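Local coordinates for globin (Geobacter sulfurreducens, PDB 2W31), which forms the globin domain of a membrane-bound globin-coupled sensor, carrying a six-coordinate heme and probably responding to oxygen, at residues Q67-F70 with V71-F74; Y78-R81 with Y82-L86; L115-I118 with Q119-P123; D124-E127 with R128-R131; N108-R111 with Q112-S116. All blocks are in the same frame, centred on the assembly; numbering follows the deposited sequence.

Contact 1. Residues Q67-F70 with V71-F74. With HEM (protoporphyrin IX containing Fe), chain C.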
# COMPACT_ATOMS: atom_id res chain seq x y z
N GLN A 67 7.87 -8.55 14.88
CA GLN A 67 7.12 -9.81 14.78
C GLN A 67 5.77 -9.67 15.51
O GLN A 67 4.69 -10.08 14.99
CB GLN A 67 7.94 -10.97 15.39
CG GLN A 67 7.30 -12.32 15.16
CD GLN A 67 8.13 -13.41 15.78
OE1 GLN A 67 9.08 -13.89 15.17
NE2 GLN A 67 7.78 -13.78 17.01
N ASP A 68 5.80 -9.06 16.68
CA ASP A 68 4.60 -8.89 17.51
C ASP A 68 3.58 -7.99 16.82
O ASP A 68 2.38 -8.29 16.83
CB ASP A 68 4.91 -8.32 18.91
CG ASP A 68 5.67 -9.28 19.84
OD1 ASP A 68 5.68 -10.52 19.62
OD2 ASP A 68 6.24 -8.74 20.82
N TRP A 69 4.06 -6.91 16.19
CA TRP A 69 3.17 -6.01 15.43
C TRP A 69 2.45 -6.79 14.29
O TRP A 69 1.22 -6.63 14.07
CB TRP A 69 3.95 -4.81 14.85
CG TRP A 69 3.12 -4.10 13.76
CD1 TRP A 69 2.14 -3.17 13.93
CD2 TRP A 69 3.19 -4.38 12.34
NE1 TRP A 69 1.56 -2.85 12.68
CE2 TRP A 69 2.21 -3.56 11.71
CE3 TRP A 69 4.00 -5.22 11.55
CZ2 TRP A 69 2.03 -3.57 10.31
CZ3 TRP A 69 3.82 -5.23 10.17
CH2 TRP A 69 2.83 -4.40 9.57
N PHE A 70 3.21 -7.63 13.59
CA PHE A 70 2.64 -8.44 12.51
C PHE A 70 1.46 -9.31 13.01
O PHE A 70 0.37 -9.35 12.43
CB PHE A 70 3.74 -9.26 11.84
CG PHE A 70 3.23 -10.26 10.83
CD1 PHE A 70 2.79 -9.85 9.55
CD2 PHE A 70 3.21 -11.63 11.14
CE1 PHE A 70 2.33 -10.78 8.63
CE2 PHE A 70 2.79 -12.56 10.19
CZ PHE A 70 2.32 -12.14 8.94
N VAL A 71 1.70 -10.01 14.11
CA VAL A 71 0.63 -10.81 14.70
C VAL A 71 -0.59 -9.98 15.09
O VAL A 71 -1.74 -10.41 14.87
CB VAL A 71 1.19 -11.58 15.90
CG1 VAL A 71 0.07 -12.30 16.65
CG2 VAL A 71 2.22 -12.59 15.39
N SER A 72 -0.37 -8.77 15.59
CA SER A 72 -1.45 -7.89 16.00
C SER A 72 -2.39 -7.49 14.86
O SER A 72 -3.54 -7.10 15.12
CB SER A 72 -0.90 -6.63 16.67
OG SER A 72 -0.36 -5.73 15.72
N LEU A 73 -1.91 -7.56 13.60
CA LEU A 73 -2.78 -7.25 12.45
C LEU A 73 -4.00 -8.17 12.44
O LEU A 73 -5.06 -7.79 11.92
CB LEU A 73 -2.06 -7.45 11.11
CG LEU A 73 -0.90 -6.51 10.83
CD1 LEU A 73 -0.07 -7.04 9.63
CD2 LEU A 73 -1.43 -5.11 10.53
N PHE A 74 -3.82 -9.38 13.00
CA PHE A 74 -4.84 -10.45 12.93
C PHE A 74 -5.56 -10.68 14.28
O PHE A 74 -6.37 -11.59 14.40
CB PHE A 74 -4.19 -11.77 12.44
CG PHE A 74 -3.42 -11.59 11.20
CD1 PHE A 74 -4.05 -11.72 9.97
CD2 PHE A 74 -2.07 -11.25 11.23
CE1 PHE A 74 -3.34 -11.52 8.77
CE2 PHE A 74 -1.35 -11.01 10.05
CZ PHE A 74 -1.99 -11.17 8.82
CHA HEM C . 9.87 0.46 16.79
CHB HEM C . 6.47 -1.32 13.87
CHC HEM C . 9.27 -0.16 10.09
CHD HEM C . 13.02 0.34 13.10
C1A HEM C . 8.69 -0.11 16.34
C2A HEM C . 7.57 -0.51 17.17
C3A HEM C . 6.63 -1.03 16.37
C4A HEM C . 7.15 -0.94 15.00
CMA HEM C . 5.25 -1.60 16.74
CAA HEM C . 7.48 -0.35 18.72
CBA HEM C . 7.16 1.14 18.91
CGA HEM C . 6.64 1.51 20.28
O1A HEM C . 5.49 1.14 20.64
O2A HEM C . 7.39 2.20 21.02
C1B HEM C . 6.88 -1.02 12.58
C2B HEM C . 6.08 -1.13 11.37
C3B HEM C . 6.85 -0.81 10.32
C4B HEM C . 8.18 -0.53 10.83
CMB HEM C . 4.59 -1.52 11.41
CAB HEM C . 6.48 -0.78 8.84
CBB HEM C . 5.72 -1.74 8.28
C1C HEM C . 10.55 -0.00 10.56
C2C HEM C . 11.75 0.12 9.77
C3C HEM C . 12.79 0.22 10.60
C4C HEM C . 12.28 0.19 11.95
CMC HEM C . 11.82 0.12 8.24
CAC HEM C . 14.27 0.38 10.18
CBC HEM C . 15.25 -0.40 10.61
C1D HEM C . 12.50 0.55 14.35
C2D HEM C . 13.26 1.05 15.50
C3D HEM C . 12.29 1.09 16.66
C4D HEM C . 11.03 0.60 16.10
CMD HEM C . 14.73 1.46 15.52
CAD HEM C . 12.55 1.51 18.13
CBD HEM C . 12.61 3.02 18.30
CGD HEM C . 13.21 3.31 19.66
O1D HEM C . 14.38 2.92 19.93
O2D HEM C . 12.52 3.95 20.49
NA HEM C . 8.42 -0.39 15.02
NB HEM C . 8.15 -0.65 12.22
NC HEM C . 10.90 0.04 11.91
ND HEM C . 11.21 0.31 14.76
FE HEM C . 9.67 -0.19 13.46
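V71 hangs its amide on Q67 O in a regular i to i+4 bond (V71 N to Q67 O 3.1 Å) and lays its CG2 methyl beside the same oxygen; beyond that its side chain reaches F25 of helix 25-30. S72 N repeats the pattern on D68 O. D68 OD1 bonds to Q64 one turn earlier. S72 OG is modelled 2.5 Å from W69 O, a length too short to trust for a residue deposited in two conformers. This turn belongs to helix 62-72, the E helix of the globin fold, which also supplies H66 as an axial ligand of the heme iron. L73 works from its branched end: CD1 sits over the six-membered ring of W69 as a CH-pi contact, 4.3 Å from the centroid, while CD2 lies 3.8 Å from W69 CZ2. The opposite face of the indole is filled by the heme methyl CMB, tightly, at 3.1 Å from W69 CE2. W69 swings into this sandwich with CG opposite the backbone N (chi1 165°), and its NE1, bonded to N142 of helix 125-151, probably helps to fix the rotation of the ring. L73 N goes to F70 O (3.1 Å), with a weak second bond to W69 O. F74 turns a ring edge onto the face of F70, a T-shaped pair with centroids 5.5 Å apart and planes at 71°; CE2 does the touching, toward the rim. The neighbouring F74 CD2 stays 3.3 Å from F70 O, which lies near the plane of the F74 ring.

Contact 2. Residues Y78-R81 with Y82-L86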
# COMPACT_ATOMS: atom_id res chain seq x y z
N TYR A 78 -10.14 -3.83 16.33
CA TYR A 78 -9.71 -2.67 15.51
C TYR A 78 -10.56 -1.47 15.94
O TYR A 78 -11.61 -1.21 15.32
CB TYR A 78 -9.91 -3.03 14.02
CG TYR A 78 -9.26 -4.36 13.71
CD1 TYR A 78 -7.86 -4.47 13.68
CD2 TYR A 78 -10.01 -5.51 13.54
CE1 TYR A 78 -7.21 -5.73 13.45
CE2 TYR A 78 -9.40 -6.75 13.28
CZ TYR A 78 -8.01 -6.86 13.25
OH TYR A 78 -7.40 -8.09 13.07
N ASP A 79 -10.17 -0.81 17.03
CA ASP A 79 -11.02 0.23 17.63
C ASP A 79 -10.20 1.47 17.90
O ASP A 79 -9.10 1.62 17.37
CB ASP A 79 -11.63 -0.32 18.94
CG ASP A 79 -10.57 -1.02 19.85
OD1 ASP A 79 -9.33 -0.82 19.71
OD2 ASP A 79 -11.00 -1.78 20.75
N ASN A 80 -10.70 2.39 18.72
CA ASN A 80 -9.94 3.63 18.89
C ASN A 80 -8.63 3.42 19.67
O ASN A 80 -7.63 4.11 19.43
CB ASN A 80 -10.80 4.78 19.42
CG ASN A 80 -11.58 5.48 18.31
OD1 ASN A 80 -11.04 6.27 17.52
ND2 ASN A 80 -12.88 5.20 18.27
N ARG A 81 -8.59 2.42 20.54
CA ARG A 81 -7.33 2.01 21.17
C ARG A 81 -6.28 1.56 20.13
O ARG A 81 -5.07 1.86 20.23
CB ARG A 81 -7.63 0.89 22.14
CG ARG A 81 -6.48 0.45 23.00
CD ARG A 81 -7.01 -0.44 24.12
NE ARG A 81 -5.95 -1.17 24.81
CZ ARG A 81 -6.06 -2.43 25.22
NH1 ARG A 81 -7.19 -3.11 25.00
NH2 ARG A 81 -5.04 -3.01 25.85
N TYR A 82 -6.74 0.80 19.15
CA TYR A 82 -5.85 0.34 18.09
C TYR A 82 -5.25 1.52 17.31
O TYR A 82 -4.05 1.50 17.02
CB TYR A 82 -6.65 -0.59 17.18
CG TYR A 82 -5.86 -1.27 16.08
CD1 TYR A 82 -5.09 -2.39 16.35
CD2 TYR A 82 -5.92 -0.82 14.75
CE1 TYR A 82 -4.36 -3.03 15.34
CE2 TYR A 82 -5.21 -1.45 13.73
CZ TYR A 82 -4.42 -2.55 14.02
OH TYR A 82 -3.72 -3.21 13.02
N ILE A 83 -6.08 2.50 16.93
CA ILE A 83 -5.56 3.68 16.21
C ILE A 83 -4.57 4.48 17.06
O ILE A 83 -3.56 4.99 16.56
CB ILE A 83 -6.68 4.58 15.63
CG1 ILE A 83 -6.12 5.95 15.22
CG2 ILE A 83 -7.80 4.75 16.62
CD1 ILE A 83 -7.03 6.75 14.35
N HIS A 84 -4.86 4.61 18.35
CA HIS A 84 -3.99 5.39 19.21
C HIS A 84 -2.63 4.74 19.28
O HIS A 84 -1.60 5.41 19.22
CB HIS A 84 -4.61 5.49 20.60
CG HIS A 84 -5.91 6.24 20.61
ND1 HIS A 84 -6.30 7.06 19.57
CD2 HIS A 84 -6.90 6.29 21.53
CE1 HIS A 84 -7.49 7.58 19.85
NE2 HIS A 84 -7.87 7.14 21.03
N ASN A 85 -2.63 3.41 19.37
CA ASN A 85 -1.40 2.66 19.39
C ASN A 85 -0.58 2.81 18.10
O ASN A 85 0.65 2.93 18.15
CB ASN A 85 -1.67 1.19 19.69
CG ASN A 85 -0.43 0.46 20.02
OD1 ASN A 85 0.26 0.80 20.99
ND2 ASN A 85 -0.09 -0.52 19.21
N LEU A 86 -1.26 2.84 16.95
CA LEU A 86 -0.58 3.07 15.67
C LEU A 86 0.05 4.46 15.58
O LEU A 86 1.15 4.61 15.01
CB LEU A 86 -1.54 2.86 14.51
CG LEU A 86 -1.77 1.41 14.06
CD1 LEU A 86 -2.93 1.36 13.12
CD2 LEU A 86 -0.51 0.91 13.39
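The ring of Y82 receives the edge of Y78 on one face: Y78 CD1 stands over the ring centre, 4.0 Å from Y82 CZ, and the two planes are almost perpendicular at 86°. This is a T-shaped stack, with Y82 as the face and centroids 5.3 Å apart. Both phenols point the same way, and both hydroxyls are taken: Y78 OH bonds to L73 O and Y82 OH to N142 ND2, which probably helps to hold the two rings in place. A second flat group, the imidazole of H84, has N80 O above the middle of one face, 3.0 Å from H84 CG. With CG beside its own backbone N (chi1 -64°), the ring is folded back over the preceding turn. The same N80 O is the regular helix acceptor for H84 N (3.0 Å), so it serves the backbone while facing the ring. D79 sits at the N-cap. Its CG lies in the crowded position between backbone N and carbonyl carbon (chi1 47°), which brings OD1 to Y82 N at 3.1 Å, met almost along the C-O bond, while D79 O takes I83 N at 3.2 Å. The next residue, N80, uses OD1 to hold M4 N at the start of helix 4-11. An aspartate N-cap of this kind opens helix 80-96, the F helix of the globin fold, which further on carries K88 at the heme and H93, an axial ligand of the iron.

Contact 3. Residues L115-I118 with Q119-P123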
# COMPACT_ATOMS: atom_id res chain seq x y z
N LEU A 115 0.45 -11.74 1.14
CA LEU A 115 -0.35 -12.17 0.00
C LEU A 115 0.13 -13.51 -0.54
O LEU A 115 -0.69 -14.28 -1.13
CB LEU A 115 -0.43 -11.09 -1.10
CG LEU A 115 -1.18 -9.84 -0.68
CD1 LEU A 115 -1.58 -9.05 -1.97
CD2 LEU A 115 -2.34 -9.91 0.29
N SER A 116 1.43 -13.78 -0.39
CA SER A 116 1.92 -15.11 -0.79
C SER A 116 1.36 -16.20 0.12
O SER A 116 1.00 -17.28 -0.38
CB SER A 116 3.44 -15.14 -0.89
OG SER A 116 3.75 -14.61 -2.17
N ILE A 117 1.27 -15.95 1.43
CA ILE A 117 0.58 -16.92 2.34
C ILE A 117 -0.85 -17.18 1.88
O ILE A 117 -1.31 -18.36 1.84
CB ILE A 117 0.52 -16.38 3.80
CG1 ILE A 117 1.92 -16.33 4.40
CG2 ILE A 117 -0.43 -17.19 4.72
CD1 ILE A 117 1.88 -15.68 5.82
N ILE A 118 -1.57 -16.13 1.51
CA ILE A 118 -2.94 -16.30 1.06
C ILE A 118 -2.99 -17.10 -0.23
O ILE A 118 -3.81 -18.04 -0.34
CB ILE A 118 -3.63 -14.93 0.91
CG1 ILE A 118 -3.79 -14.26 2.28
CG2 ILE A 118 -4.98 -15.11 0.19
CD1 ILE A 118 -4.36 -12.85 2.19
N GLN A 119 -2.16 -16.76 -1.22
CA GLN A 119 -2.17 -17.48 -2.50
C GLN A 119 -1.89 -18.97 -2.29
O GLN A 119 -2.52 -19.85 -2.91
CB GLN A 119 -1.13 -16.87 -3.44
CG GLN A 119 -1.24 -17.32 -4.86
CD GLN A 119 -0.07 -16.78 -5.67
OE1 GLN A 119 0.36 -15.61 -5.53
NE2 GLN A 119 0.47 -17.64 -6.51
N ASP A 120 -0.95 -19.25 -1.40
CA ASP A 120 -0.45 -20.61 -1.19
C ASP A 120 -1.38 -21.50 -0.34
O ASP A 120 -1.21 -22.74 -0.33
CB ASP A 120 0.97 -20.55 -0.64
CG ASP A 120 1.95 -19.94 -1.65
OD1 ASP A 120 1.63 -19.95 -2.85
OD2 ASP A 120 3.03 -19.48 -1.25
N ASN A 121 -2.36 -20.90 0.33
CA ASN A 121 -3.23 -21.65 1.27
C ASN A 121 -4.72 -21.66 0.95
O ASN A 121 -5.49 -22.44 1.57
CB ASN A 121 -3.00 -21.16 2.70
CG ASN A 121 -1.68 -21.59 3.24
OD1 ASN A 121 -1.53 -22.73 3.74
ND2 ASN A 121 -0.68 -20.72 3.13
N PHE A 122 -5.13 -20.86 -0.02
CA PHE A 122 -6.54 -20.70 -0.39
C PHE A 122 -6.74 -20.88 -1.91
O PHE A 122 -6.67 -19.89 -2.68
CB PHE A 122 -7.09 -19.36 0.14
CG PHE A 122 -7.07 -19.27 1.63
CD1 PHE A 122 -8.11 -19.82 2.37
CD2 PHE A 122 -5.98 -18.71 2.30
CE1 PHE A 122 -8.07 -19.80 3.76
CE2 PHE A 122 -5.93 -18.68 3.67
CZ PHE A 122 -6.97 -19.22 4.41
N PRO A 123 -6.95 -22.15 -2.35
CA PRO A 123 -7.14 -22.41 -3.78
C PRO A 123 -8.47 -21.85 -4.31
O PRO A 123 -8.55 -21.50 -5.50
CB PRO A 123 -7.08 -23.94 -3.88
CG PRO A 123 -7.44 -24.44 -2.56
CD PRO A 123 -7.02 -23.39 -1.54
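I117 and N121 slant across one another, the amide of N121 swung back alongside the turn before it. With CG beside its backbone N (chi1 -71°), N121 aims ND2 at I117 O, 2.8 Å away in a nearly straight bond (171°); the oxygen lies within 3° of the amide plane. I117 CG2 borders the same nitrogen at 3.9 Å. F122, the first residue to leave helical geometry, turns its ring so that I118 O falls at the edge, near the ring plane, 3.5 Å from F122 CD2; the same CD2 packs loosely on I118 CG2 at 4.3 Å. I118 O meets two amides as the helix finishes: N121 N at 3.3 Å and F122 N in a weak bond of 3.1 Å. D120 leans over the carbonyl of S116, OD2 coming within 3.1 Å of S116 O although both are acceptors. The carboxylate is held there from outside, by a salt bridge from OD1 to R129 of the second subunit, and S116 OG bonds to R129 and R132 of that subunit too. Inside the chain, F122 and I118 are covered by helix 125-151, while I117 and N121 meet L27. Chemically, this is the C-terminal end of the G helix of a globin, where an asparagine side chain supplies an extra N-H to a backbone carbonyl. The negative pole of the helix and the close carbonyl would probably make the carboxylate of D120 costly if it were not balanced by R129 of the second subunit.

Contact 4. Residues D124-E127 with R128-R131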
# COMPACT_ATOMS: atom_id res chain seq x y z
N ASP A 124 -9.49 -21.76 -3.45
CA ASP A 124 -10.78 -21.23 -3.90
C ASP A 124 -10.71 -19.72 -4.15
O ASP A 124 -10.39 -18.96 -3.18
CB ASP A 124 -11.88 -21.46 -2.89
CG ASP A 124 -13.21 -20.93 -3.39
OD1 ASP A 124 -13.80 -21.57 -4.30
OD2 ASP A 124 -13.67 -19.88 -2.89
N PRO A 125 -11.06 -19.28 -5.38
CA PRO A 125 -10.92 -17.86 -5.84
C PRO A 125 -11.59 -16.80 -4.96
O PRO A 125 -10.99 -15.75 -4.74
CB PRO A 125 -11.55 -17.87 -7.25
CG PRO A 125 -11.45 -19.30 -7.69
CD PRO A 125 -11.62 -20.14 -6.46
N GLU A 126 -12.79 -17.02 -4.47
CA GLU A 126 -13.52 -16.00 -3.77
C GLU A 126 -13.06 -16.02 -2.33
O GLU A 126 -13.04 -14.97 -1.70
CB GLU A 126 -15.03 -16.21 -3.92
CG GLU A 126 -15.59 -15.91 -5.34
CD GLU A 126 -14.98 -14.66 -6.03
OE1 GLU A 126 -14.95 -13.60 -5.37
OE2 GLU A 126 -14.57 -14.74 -7.23
N GLU A 127 -12.67 -17.19 -1.81
CA GLU A 127 -12.07 -17.22 -0.46
C GLU A 127 -10.79 -16.38 -0.50
O GLU A 127 -10.52 -15.56 0.40
CB GLU A 127 -11.75 -18.64 0.02
CG GLU A 127 -12.97 -19.45 0.46
CD GLU A 127 -12.61 -20.80 1.11
OE1 GLU A 127 -11.41 -21.13 1.26
OE2 GLU A 127 -13.55 -21.54 1.48
N ARG A 128 -10.00 -16.61 -1.54
CA ARG A 128 -8.72 -15.90 -1.71
C ARG A 128 -8.98 -14.39 -1.87
O ARG A 128 -8.30 -13.56 -1.22
CB ARG A 128 -7.99 -16.51 -2.93
CG ARG A 128 -6.58 -16.13 -3.04
CD ARG A 128 -5.79 -17.05 -3.97
NE ARG A 128 -6.27 -16.97 -5.34
CZ ARG A 128 -6.85 -17.98 -5.98
NH1 ARG A 128 -7.05 -19.13 -5.35
NH2 ARG A 128 -7.26 -17.83 -7.23
N ARG A 129 -9.95 -14.02 -2.72
CA ARG A 129 -10.23 -12.61 -2.97
C ARG A 129 -10.62 -11.89 -1.68
O ARG A 129 -10.10 -10.81 -1.33
CB ARG A 129 -11.32 -12.42 -4.02
CG ARG A 129 -11.40 -10.96 -4.52
CD ARG A 129 -12.65 -10.68 -5.40
NE ARG A 129 -12.90 -11.76 -6.38
CZ ARG A 129 -12.39 -11.83 -7.62
NH1 ARG A 129 -11.61 -10.86 -8.13
NH2 ARG A 129 -12.71 -12.86 -8.39
N GLN A 130 -11.52 -12.51 -0.92
CA GLN A 130 -12.01 -11.90 0.31
C GLN A 130 -10.91 -11.72 1.35
O GLN A 130 -10.85 -10.66 2.00
CB GLN A 130 -13.18 -12.72 0.88
CG GLN A 130 -14.49 -12.54 0.12
CD GLN A 130 -15.63 -13.33 0.79
OE1 GLN A 130 -15.50 -13.78 1.93
NE2 GLN A 130 -16.76 -13.50 0.08
N ARG A 131 -10.03 -12.72 1.50
CA ARG A 131 -8.91 -12.64 2.45
C ARG A 131 -7.86 -11.61 2.00
O ARG A 131 -7.38 -10.81 2.83
CB ARG A 131 -8.29 -14.02 2.69
CG ARG A 131 -9.20 -14.89 3.56
CD ARG A 131 -9.00 -16.40 3.36
NE ARG A 131 -9.94 -17.14 4.22
CZ ARG A 131 -11.25 -17.26 4.00
NH1 ARG A 131 -11.81 -16.72 2.92
NH2 ARG A 131 -12.01 -17.93 4.88
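E126 and R129 meet side-on in a two-pronged salt bridge, R129 NE to E126 OE1 and R129 NH2 to E126 OE2, each 2.9 Å. Both oxygens are used on their syn side, and the carboxylate and guanidinium are nearly coplanar, 15° apart. A bend in the glutamate at chi2 (-40°) and one in the arginine at chi3 bring the groups together above a single turn. At the next residue, E127 O accepts twice, from R131 N and from R131 NH1, both at 3.1 Å and from opposite faces of the carbonyl. The guanidinium of R128 lies with one face on P125 CA, 3.9 Å from NH2, and is positioned by F122 O just before the helix. Behind these stands D124, the N-cap of helix 125-151, the H helix of the globin: its OD2 takes E127 N at 3.1 Å and, weakly, E126 N. Further out, R129 is shared with the second subunit, where D120 takes NH2 in a salt bridge and S116 OG takes NH1. A guanidinium bridged to carboxylates of both chains should stay firmly charged, and the acidic residues of this first turn probably also suit the positive pole of the helix.

Contact 5. Residues N108-R111 with Q112-S116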
# COMPACT_ATOMS: atom_id res chain seq x y z
N ASN A 108 5.66 -2.70 2.03
CA ASN A 108 5.67 -3.52 0.81
C ASN A 108 6.18 -4.95 1.09
O ASN A 108 5.61 -5.94 0.58
CB ASN A 108 6.49 -2.85 -0.31
CG ASN A 108 6.36 -3.60 -1.63
OD1 ASN A 108 7.22 -4.43 -1.96
ND2 ASN A 108 5.24 -3.42 -2.33
N VAL A 109 7.24 -5.05 1.92
CA VAL A 109 7.76 -6.36 2.28
C VAL A 109 6.66 -7.21 2.97
O VAL A 109 6.46 -8.39 2.65
CB VAL A 109 9.00 -6.24 3.21
CG1 VAL A 109 9.50 -7.67 3.62
CG2 VAL A 109 10.09 -5.44 2.52
N VAL A 110 5.99 -6.62 3.95
CA VAL A 110 4.93 -7.34 4.68
C VAL A 110 3.78 -7.71 3.72
O VAL A 110 3.21 -8.82 3.78
CB VAL A 110 4.43 -6.48 5.85
CG1 VAL A 110 3.28 -7.13 6.60
CG2 VAL A 110 5.59 -6.16 6.80
N ARG A 111 3.44 -6.78 2.85
CA ARG A 111 2.32 -7.01 1.94
C ARG A 111 2.62 -8.21 1.00
O ARG A 111 1.79 -9.08 0.82
CB ARG A 111 2.14 -5.73 1.12
CG ARG A 111 0.94 -5.68 0.34
CD ARG A 111 1.05 -4.46 -0.63
NE ARG A 111 1.31 -3.15 -0.02
CZ ARG A 111 0.39 -2.44 0.66
NH1 ARG A 111 -0.80 -2.95 0.89
NH2 ARG A 111 0.65 -1.25 1.17
N GLN A 112 3.83 -8.27 0.43
CA GLN A 112 4.14 -9.34 -0.54
C GLN A 112 4.15 -10.66 0.22
O GLN A 112 3.65 -11.67 -0.29
CB GLN A 112 5.51 -9.08 -1.18
CG GLN A 112 5.65 -7.68 -1.82
CD GLN A 112 5.09 -7.57 -3.24
OE1 GLN A 112 4.18 -8.33 -3.63
NE2 GLN A 112 5.62 -6.60 -4.02
N PHE A 113 4.70 -10.65 1.44
CA PHE A 113 4.81 -11.89 2.22
C PHE A 113 3.42 -12.43 2.55
O PHE A 113 3.15 -13.66 2.40
CB PHE A 113 5.56 -11.58 3.52
CG PHE A 113 5.77 -12.81 4.43
CD1 PHE A 113 6.91 -13.62 4.32
CD2 PHE A 113 4.80 -13.14 5.38
CE1 PHE A 113 7.08 -14.74 5.14
CE2 PHE A 113 4.98 -14.26 6.24
CZ PHE A 113 6.10 -15.05 6.09
N THR A 114 2.53 -11.55 3.01
CA THR A 114 1.20 -11.98 3.45
C THR A 114 0.33 -12.41 2.29
O THR A 114 -0.40 -13.42 2.39
CB THR A 114 0.55 -10.86 4.25
OG1 THR A 114 1.44 -10.47 5.30
CG2 THR A 114 -0.75 -11.35 4.91
N LEU A 115 0.45 -11.74 1.14
CA LEU A 115 -0.35 -12.17 0.00
C LEU A 115 0.13 -13.51 -0.54
O LEU A 115 -0.69 -14.28 -1.13
CB LEU A 115 -0.43 -11.09 -1.10
CG LEU A 115 -1.18 -9.84 -0.68
CD1 LEU A 115 -1.58 -9.05 -1.97
CD2 LEU A 115 -2.34 -9.91 0.29
N SER A 116 1.43 -13.78 -0.39
CA SER A 116 1.92 -15.11 -0.79
C SER A 116 1.36 -16.20 0.12
O SER A 116 1.00 -17.28 -0.38
CB SER A 116 3.44 -15.14 -0.89
OG SER A 116 3.75 -14.61 -2.17
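Midway along helix 100-121, the G helix of the globin, V110 and T114 lie side by side one turn apart, and V110 O is gripped twice by T114: by OG1 at 2.9 Å and by the amide N at 2.9 Å, from opposite faces of the carbonyl plane. T114 OG1 reaches back because it stands beside its own backbone N (chi1 -53°), so the buried hydroxyl is satisfied within the helix. V110 CG1 borders that hydroxyl at 4.0 Å, and the valine packs on W69 and F70 of helix 62-72, close to the heme. On another side of the helix N108 and Q112 form a looser pair: Q112 NE2 makes a weak bond of 3.4 Å to N108 OD1, the amide planes perpendicular. Q112 CG, beside its own backbone N (chi1 -54°), lies 3.0 Å from N108 O, and the bend at chi2 (-83°) turns the amide toward N108. The stronger partners of both amides are in the second subunit: N108 ND2 bonds to D140 and Q112 OE1 to R132 there. R111, bent at chi3, gives NH1 to E136 and D140 on helix 125-151 of the same chain and NE to D140 of the second subunit. One edge of the helix thus lines the globin core, while another carries polar groups to helix 125-151, the H helix, of the partner, an arrangement in keeping with the helical dimer interface of globin-coupled sensors.

Contact 1 is nearest the heme: its tryptophan touches the ligand and lies about 5 Å, side chain to side chain, from the axial H66 and about 8 Å from H93. Contact 2 begins the helix bearing H93; it joins contact 1 through L73 O and Y78 OH, 2.6 Å apart. Contact 5 backs contact 1 from the other side, W69 CZ3 lying 3.9 Å from V110 CG2. Contacts 5 and 3 are successive turns of helix 100-121, sharing L115 and S116. Contact 4 follows contact 3 directly in the chain, their centres about 9 Å apart. Contacts 3, 4 and 5 all meet the second subunit, whereas contacts 1 and 2 do not.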